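Local coordinates for uncharacterized protein (Legionella pneumophila subsp. pneumophila, PDB 5DGG) that is of unknown function, though its central domain belongs to the Legionella ubiquitin-specific protease A family and may therefore act as a cysteine-protease-like deubiquitinase, at residues Ala36-Phe48 / Asp99-Pro111. Sequence-based numbering, arbitrary orientation.
Sequences ANAIIETLASDVF and DYVLDLLNQCGVP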
ATOM      1  N   ALA A  36      12.614  -7.480  -4.573  1.00 32.51           N
ATOM      2  CA  ALA A  36      12.939  -7.338  -3.175  1.00 35.07           C
ATOM      3  C   ALA A  36      14.443  -6.984  -2.990  1.00 37.01           C
ATOM      4  O   ALA A  36      14.804  -6.066  -2.240  1.00 37.78           O
ATOM      5  CB  ALA A  36      12.607  -8.658  -2.483  1.00 35.93           C
ATOM      6  N   ASN A  37      15.329  -7.714  -3.676  1.00 35.02           N
ATOM      7  CA  ASN A  37      16.762  -7.455  -3.563  1.00 35.91           C
ATOM      8  C   ASN A  37      17.135  -6.031  -3.887  1.00 36.18           C
ATOM      9  O   ASN A  37      17.922  -5.437  -3.183  1.00 36.04           O
ATOM     10  CB  ASN A  37      17.573  -8.398  -4.439  1.00 37.95           C
ATOM     11  CG  ASN A  37      17.412  -9.840  -4.019  1.00 37.94           C
ATOM     12  OD1 ASN A  37      16.865 -10.134  -2.944  1.00 39.02           O
ATOM     13  ND2 ASN A  37      17.857 -10.750  -4.865  1.00 38.34           N
ATOM     14  N   ALA A  38      16.537  -5.487  -4.920  1.00 35.89           N
ATOM     15  CA  ALA A  38      16.870  -4.157  -5.368  1.00 38.78           C
ATOM     16  C   ALA A  38      16.476  -3.056  -4.406  1.00 40.56           C
ATOM     17  O   ALA A  38      17.048  -1.976  -4.483  1.00 45.70           O
ATOM     18  CB  ALA A  38      16.205  -3.884  -6.702  1.00 38.04           C
ATOM     19  N   ILE A  39      15.483  -3.275  -3.550  1.00 38.80           N
ATOM     20  CA  ILE A  39      15.045  -2.183  -2.684  1.00 40.15           C
ATOM     21  C   ILE A  39      15.537  -2.231  -1.251  1.00 36.30           C
ATOM     22  O   ILE A  39      15.198  -1.331  -0.479  1.00 37.94           O
ATOM     23  CB  ILE A  39      13.520  -2.030  -2.623  1.00 43.18           C
ATOM     24  CG1 ILE A  39      12.864  -3.195  -1.890  1.00 40.00           C
ATOM     25  CG2 ILE A  39      12.976  -1.773  -4.021  1.00 48.74           C
ATOM     26  CD1 ILE A  39      11.509  -2.770  -1.367  1.00 46.54           C
ATOM     27  N   ILE A  40      16.292  -3.265  -0.883  1.00 34.19           N
ATOM     28  CA  ILE A  40      16.725  -3.418   0.512  1.00 35.31           C
ATOM     29  C   ILE A  40      17.419  -2.140   0.963  1.00 33.97           C
ATOM     30  O   ILE A  40      17.170  -1.657   2.068  1.00 31.63           O
ATOM     31  CB  ILE A  40      17.703  -4.598   0.720  1.00 36.11           C
ATOM     32  CG1 ILE A  40      17.050  -5.920   0.426  1.00 36.27           C
ATOM     33  CG2 ILE A  40      18.248  -4.648   2.156  1.00 35.13           C
ATOM     34  CD1 ILE A  40      15.801  -6.183   1.191  1.00 36.31           C
ATOM     35  N   GLU A  41      18.261  -1.561   0.105  1.00 34.46           N
ATOM     36  CA  GLU A  41      19.089  -0.457   0.559  1.00 36.50           C
ATOM     37  C   GLU A  41      18.257   0.806   0.769  1.00 35.32           C
ATOM     38  O   GLU A  41      18.416   1.531   1.769  1.00 33.22           O
ATOM     39  CB  GLU A  41      20.292  -0.259  -0.363  1.00 42.70           C
ATOM     40  CG  GLU A  41      21.372  -1.337  -0.095  1.00 47.58           C
ATOM     41  CD  GLU A  41      22.680  -1.098  -0.817  1.00 55.42           C
ATOM     42  OE1 GLU A  41      22.685  -1.322  -2.029  1.00 60.23           O
ATOM     43  OE2 GLU A  41      23.714  -0.722  -0.186  1.00 68.01           O
ATOM     44  N   THR A  42      17.344   1.036  -0.145  1.00 33.63           N
ATOM     45  CA  THR A  42      16.420   2.157  -0.013  0.60 35.02           C
ATOM     46  C   THR A  42      15.485   1.955   1.182  1.00 30.54           C
ATOM     47  O   THR A  42      15.296   2.872   1.982  1.00 30.22           O
ATOM     48  CB  THR A  42      15.646   2.462  -1.311  0.60 37.29           C
ATOM     49  OG1 THR A  42      14.833   3.618  -1.113  0.60 42.58           O
ATOM     50  CG2 THR A  42      14.738   1.327  -1.728  0.60 37.81           C
ATOM     51  N   LEU A  43      14.971   0.763   1.356  1.00 28.48           N
ATOM     52  CA  LEU A  43      14.038   0.533   2.441  1.00 29.58           C
ATOM     53  C   LEU A  43      14.802   0.586   3.795  1.00 29.35           C
ATOM     54  O   LEU A  43      14.329   1.197   4.775  1.00 29.00           O
ATOM     55  CB  LEU A  43      13.283  -0.785   2.197  1.00 30.28           C
ATOM     56  CG  LEU A  43      12.425  -1.303   3.342  1.00 29.72           C
ATOM     57  CD1 LEU A  43      11.253  -0.388   3.593  1.00 29.70           C
ATOM     58  CD2 LEU A  43      11.940  -2.716   3.045  1.00 31.02           C
ATOM     59  N   ALA A  44      16.019   0.046   3.837  1.00 28.36           N
ATOM     60  CA  ALA A  44      16.801   0.078   5.075  1.00 28.90           C
ATOM     61  C   ALA A  44      17.138   1.529   5.419  1.00 28.90           C
ATOM     62  O   ALA A  44      16.974   1.981   6.567  1.00 27.52           O
ATOM     63  CB  ALA A  44      18.063  -0.745   4.932  1.00 30.98           C
ATOM     64  N   SER A  45      17.529   2.295   4.413  1.00 28.61           N
ATOM     65  CA  SER A  45      17.829   3.682   4.664  1.00 31.18           C
ATOM     66  C   SER A  45      16.651   4.439   5.309  1.00 30.36           C
ATOM     67  O   SER A  45      16.842   5.215   6.231  1.00 31.09           O
ATOM     68  CB  SER A  45      18.247   4.366   3.390  1.00 33.22           C
ATOM     69  OG  SER A  45      18.349   5.722   3.684  1.00 43.45           O
ATOM     70  N   ASP A  46      15.441   4.203   4.818  1.00 27.00           N
ATOM     71  CA  ASP A  46      14.224   4.826   5.346  1.00 27.02           C
ATOM     72  C   ASP A  46      13.843   4.260   6.717  1.00 26.94           C
ATOM     73  O   ASP A  46      13.479   5.012   7.617  1.00 27.48           O
ATOM     74  CB  ASP A  46      13.078   4.602   4.369  1.00 27.96           C
ATOM     75  CG  ASP A  46      13.245   5.387   3.083  1.00 31.58           C
ATOM     76  OD1 ASP A  46      13.974   6.404   3.069  1.00 32.63           O
ATOM     77  OD2 ASP A  46      12.611   4.988   2.107  1.00 32.72           O
ATOM     78  N   VAL A  47      13.962   2.946   6.887  1.00 25.73           N
ATOM     79  CA  VAL A  47      13.705   2.326   8.167  1.00 28.63           C
ATOM     80  C   VAL A  47      14.508   2.975   9.269  1.00 30.19           C
ATOM     81  O   VAL A  47      13.980   3.202  10.337  1.00 30.77           O
ATOM     82  CB  VAL A  47      13.913   0.818   8.121  1.00 29.38           C
ATOM     83  CG1 VAL A  47      14.058   0.230   9.511  1.00 31.22           C
ATOM     84  CG2 VAL A  47      12.725   0.200   7.404  1.00 30.07           C
ATOM     85  N   PHE A  48      15.764   3.295   8.982  1.00 32.69           N
ATOM     86  CA  PHE A  48      16.669   3.780   9.987  1.00 33.35           C
ATOM     87  C   PHE A  48      16.874   5.280   9.915  1.00 36.83           C
ATOM     88  O   PHE A  48      17.762   5.825  10.593  1.00 39.74           O
ATOM     89  CB  PHE A  48      18.004   2.986   9.951  1.00 31.18           C
ATOM     90  CG  PHE A  48      17.848   1.564  10.367  1.00 30.91           C
ATOM     91  CD1 PHE A  48      17.563   1.247  11.678  1.00 29.17           C
ATOM     92  CD2 PHE A  48      17.932   0.519   9.428  1.00 29.98           C
ATOM     93  CE1 PHE A  48      17.391  -0.052  12.039  1.00 29.63           C
ATOM     94  CE2 PHE A  48      17.749  -0.793   9.799  1.00 29.21           C
ATOM     95  CZ  PHE A  48      17.503  -1.080  11.119  1.00 30.03           C
ATOM     96  N   ASP A  99       5.430 -13.729   5.734  1.00 29.47           N
ATOM     97  CA  ASP A  99       6.815 -14.194   5.616  1.00 32.31           C
ATOM     98  C   ASP A  99       7.624 -13.292   4.740  1.00 29.79           C
ATOM     99  O   ASP A  99       8.767 -13.021   5.045  1.00 28.79           O
ATOM    100  CB  ASP A  99       6.863 -15.581   4.980  1.00 39.68           C
ATOM    101  CG  ASP A  99       6.521 -16.671   5.959  1.00 49.57           C
ATOM    102  OD1 ASP A  99       7.003 -16.605   7.121  1.00 55.00           O
ATOM    103  OD2 ASP A  99       5.757 -17.586   5.567  1.00 59.82           O
ATOM    104  N   TYR A 100       6.989 -12.864   3.651  1.00 27.23           N
ATOM    105  CA  TYR A 100       7.589 -12.006   2.656  1.00 27.21           C
ATOM    106  C   TYR A 100       8.064 -10.729   3.274  1.00 24.81           C
ATOM    107  O   TYR A 100       9.226 -10.337   3.087  1.00 23.59           O
ATOM    108  CB  TYR A 100       6.604 -11.698   1.514  1.00 27.61           C
ATOM    109  CG  TYR A 100       7.174 -10.820   0.421  1.00 27.73           C
ATOM    110  CD1 TYR A 100       8.107 -11.335  -0.490  1.00 30.55           C
ATOM    111  CD2 TYR A 100       6.804  -9.491   0.284  1.00 26.08           C
ATOM    112  CE1 TYR A 100       8.626 -10.535  -1.495  1.00 30.11           C
ATOM    113  CE2 TYR A 100       7.328  -8.688  -0.709  1.00 26.31           C
ATOM    114  CZ  TYR A 100       8.235  -9.241  -1.610  1.00 28.58           C
ATOM    115  OH  TYR A 100       8.800  -8.496  -2.595  1.00 28.76           O
ATOM    116  N   VAL A 101       7.186 -10.059   4.020  1.00 22.87           N
ATOM    117  CA  VAL A 101       7.547  -8.779   4.576  1.00 23.43           C
ATOM    118  C   VAL A 101       8.516  -8.900   5.756  1.00 22.56           C
ATOM    119  O   VAL A 101       9.421  -8.059   5.902  1.00 21.83           O
ATOM    120  CB  VAL A 101       6.305  -7.963   5.035  1.00 24.06           C
ATOM    121  CG1 VAL A 101       6.770  -6.618   5.543  1.00 27.08           C
ATOM    122  CG2 VAL A 101       5.391  -7.738   3.850  1.00 25.11           C
ATOM    123  N   LEU A 102       8.294  -9.897   6.607  1.00 22.37           N
ATOM    124  CA  LEU A 102       9.204 -10.160   7.681  1.00 26.04           C
ATOM    125  C   LEU A 102      10.629 -10.438   7.149  1.00 27.99           C
ATOM    126  O   LEU A 102      11.598  -9.931   7.684  1.00 26.66           O
ATOM    127  CB  LEU A 102       8.734 -11.344   8.519  1.00 28.28           C
ATOM    128  CG  LEU A 102       7.626 -11.064   9.518  1.00 30.85           C
ATOM    129  CD1 LEU A 102       7.223 -12.370  10.218  1.00 34.85           C
ATOM    130  CD2 LEU A 102       8.070 -10.010  10.538  1.00 31.94           C
ATOM    131  N   ASP A 103      10.732 -11.190   6.074  1.00 29.36           N
ATOM    132  CA  ASP A 103      12.048 -11.443   5.467  1.00 33.52           C
ATOM    133  C   ASP A 103      12.647 -10.193   4.857  1.00 31.43           C
ATOM    134  O   ASP A 103      13.837  -9.961   4.973  1.00 32.37           O
ATOM    135  CB  ASP A 103      11.975 -12.559   4.447  1.00 39.74           C
ATOM    136  CG  ASP A 103      11.755 -13.900   5.086  1.00 49.98           C
ATOM    137  OD1 ASP A 103      11.245 -13.961   6.228  1.00 59.76           O
ATOM    138  OD2 ASP A 103      12.057 -14.929   4.439  1.00 65.63           O
ATOM    139  N   LEU A 104      11.825  -9.351   4.262  1.00 29.44           N
ATOM    140  CA  LEU A 104      12.287  -8.073   3.740  1.00 29.94           C
ATOM    141  C   LEU A 104      12.813  -7.197   4.853  1.00 30.10           C
ATOM    142  O   LEU A 104      13.921  -6.642   4.767  1.00 31.24           O
ATOM    143  CB  LEU A 104      11.134  -7.418   3.029  1.00 34.54           C
ATOM    144  CG  LEU A 104      11.252  -6.127   2.263  1.00 40.30           C
ATOM    145  CD1 LEU A 104      12.450  -6.169   1.348  1.00 45.44           C
ATOM    146  CD2 LEU A 104       9.980  -6.007   1.474  1.00 42.74           C
ATOM    147  N   LEU A 105      12.040  -7.073   5.922  1.00 27.20           N
ATOM    148  CA  LEU A 105      12.508  -6.348   7.078  1.00 27.04           C
ATOM    149  C   LEU A 105      13.790  -6.987   7.700  1.00 29.57           C
ATOM    150  O   LEU A 105      14.735  -6.266   8.048  1.00 29.72           O
ATOM    151  CB  LEU A 105      11.404  -6.190   8.097  1.00 26.86           C
ATOM    152  CG  LEU A 105      10.308  -5.218   7.616  1.00 27.46           C
ATOM    153  CD1 LEU A 105       9.187  -5.245   8.614  1.00 28.07           C
ATOM    154  CD2 LEU A 105      10.790  -3.786   7.459  1.00 30.75           C
ATOM    155  N   ASN A 106      13.834  -8.296   7.852  1.00 30.30           N
ATOM    156  CA  ASN A 106      15.067  -8.911   8.332  1.00 36.55           C
ATOM    157  C   ASN A 106      16.265  -8.601   7.438  1.00 35.43           C
ATOM    158  O   ASN A 106      17.325  -8.295   7.940  1.00 36.68           O
ATOM    159  CB  ASN A 106      14.933 -10.410   8.533  1.00 37.97           C
ATOM    160  CG  ASN A 106      16.066 -10.962   9.366  1.00 45.41           C
ATOM    161  OD1 ASN A 106      16.091 -10.786  10.587  1.00 53.24           O
ATOM    162  ND2 ASN A 106      17.033 -11.598   8.711  1.00 47.81           N
ATOM    163  N   GLN A 107      16.091  -8.620   6.121  1.00 37.94           N
ATOM    164  CA  GLN A 107      17.170  -8.185   5.241  1.00 40.29           C
ATOM    165  C   GLN A 107      17.627  -6.763   5.559  1.00 41.05           C
ATOM    166  O   GLN A 107      18.831  -6.498   5.546  1.00 45.94           O
ATOM    167  CB  GLN A 107      16.765  -8.257   3.782  1.00 43.26           C
ATOM    168  CG  GLN A 107      16.404  -9.644   3.330  1.00 48.85           C
ATOM    169  CD  GLN A 107      17.241 -10.091   2.171  1.00 58.62           C
ATOM    170  OE1 GLN A 107      18.475 -10.202   2.284  1.00 60.48           O
ATOM    171  NE2 GLN A 107      16.585 -10.354   1.034  1.00 64.22           N
ATOM    172  N   CYS A 108      16.685  -5.840   5.829  1.00 36.06           N
ATOM    173  CA  CYS A 108      17.034  -4.457   6.171  1.00 34.95           C
ATOM    174  C   CYS A 108      17.749  -4.318   7.506  1.00 35.84           C
ATOM    175  O   CYS A 108      18.288  -3.266   7.810  1.00 36.53           O
ATOM    176  CB  CYS A 108      15.777  -3.586   6.221  1.00 34.15           C
ATOM    177  SG  CYS A 108      15.077  -3.479   4.610  1.00 35.44           S
ATOM    178  N   GLY A 109      17.689  -5.362   8.316  1.00 37.81           N
ATOM    179  CA  GLY A 109      18.357  -5.399   9.592  1.00 39.61           C
ATOM    180  C   GLY A 109      17.404  -5.327  10.758  1.00 41.24           C
ATOM    181  O   GLY A 109      17.845  -5.077  11.875  1.00 38.69           O
ATOM    182  N   VAL A 110      16.092  -5.514  10.521  1.00 35.41           N
ATOM    183  CA  VAL A 110      15.127  -5.497  11.619  1.00 34.07           C
ATOM    184  C   VAL A 110      14.764  -6.921  12.033  1.00 36.24           C
ATOM    185  O   VAL A 110      14.185  -7.663  11.225  1.00 33.16           O
ATOM    186  CB  VAL A 110      13.835  -4.766  11.198  1.00 31.80           C
ATOM    187  CG1 VAL A 110      12.797  -4.845  12.302  1.00 30.68           C
ATOM    188  CG2 VAL A 110      14.165  -3.305  10.847  1.00 32.78           C
ATOM    189  N   PRO A 111      15.064  -7.315  13.278  1.00 37.34           N
ATOM    190  CA  PRO A 111      14.603  -8.668  13.661  1.00 38.80           C
ATOM    191  C   PRO A 111      13.066  -8.796  13.810  1.00 39.57           C
ATOM    192  O   PRO A 111      12.361  -7.825  14.152  1.00 35.39           O
ATOM    193  CB  PRO A 111      15.281  -8.908  15.007  1.00 40.75           C
ATOM    194  CG  PRO A 111      15.519  -7.545  15.541  1.00 40.88           C
ATOM    195  CD  PRO A 111      15.833  -6.672  14.351  1.00 39.56           C
TER
HETATM  196  O   HOH W   1      10.305  -9.613  -4.313  1.00 30.08           O
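Cys108 sets its thiol against the Leu43 side chain and the backbone N of Ala44 where helices 36-47 and 99-108 come nearest, the Ala44 and Cys108 CA atoms lying only 4.7 Å apart. Alanine and cysteine are small enough for this: Ala44 CB meets Cys108 CB at 3.9 Å. Followed outward, the Leu43 side chain is in contact from its first carbon. CB and CG both lie against the sulfur, and at the branch CD2 reaches between the helices, 3.6 Å from Cys108 SG and equally close to Leu104 CG. With CG anti to the backbone N (chi1 170°), that branch is carried across to helix 99-108, while the residue also rests on Met25 and Ile55 of the sheet beneath.

Toward the start of helix 36-47, Ile40 bends its CD1 over Gln107 CB and presses it tightly on Leu104 CD1, at 3.4 Å; glutamine suits this exposed position, offering its CB to the isoleucine while its polar amide stays near the Asn37 side chain. Farther on, one water lies between the helices, held weakly by Ala36 N and doubtfully close to Tyr100 OH.

At the other end, Phe48 turns its ring edge to the Cys108 carbonyl, with CE2 3.2 Å from Cys108 O in the ring plane, while Val47 CG1 covers one face. Val47 CG1 also meets Val110 CG2 at 3.8 Å, two beta-branched side chains that both also rest on Tyr81. Gly109, with positive phi, ends helix 99-108 in a Schellman motif; a side chain here would press on the preceding carbonyl O, so glycine fits.

No direct hydrogen bond crosses this interface. Two helices, crossing at -68°, meet through apolar side chains while packing on a mixed five-stranded sheet, an α/β layering consistent with the domain's placement in the CA clan of cysteine peptidases.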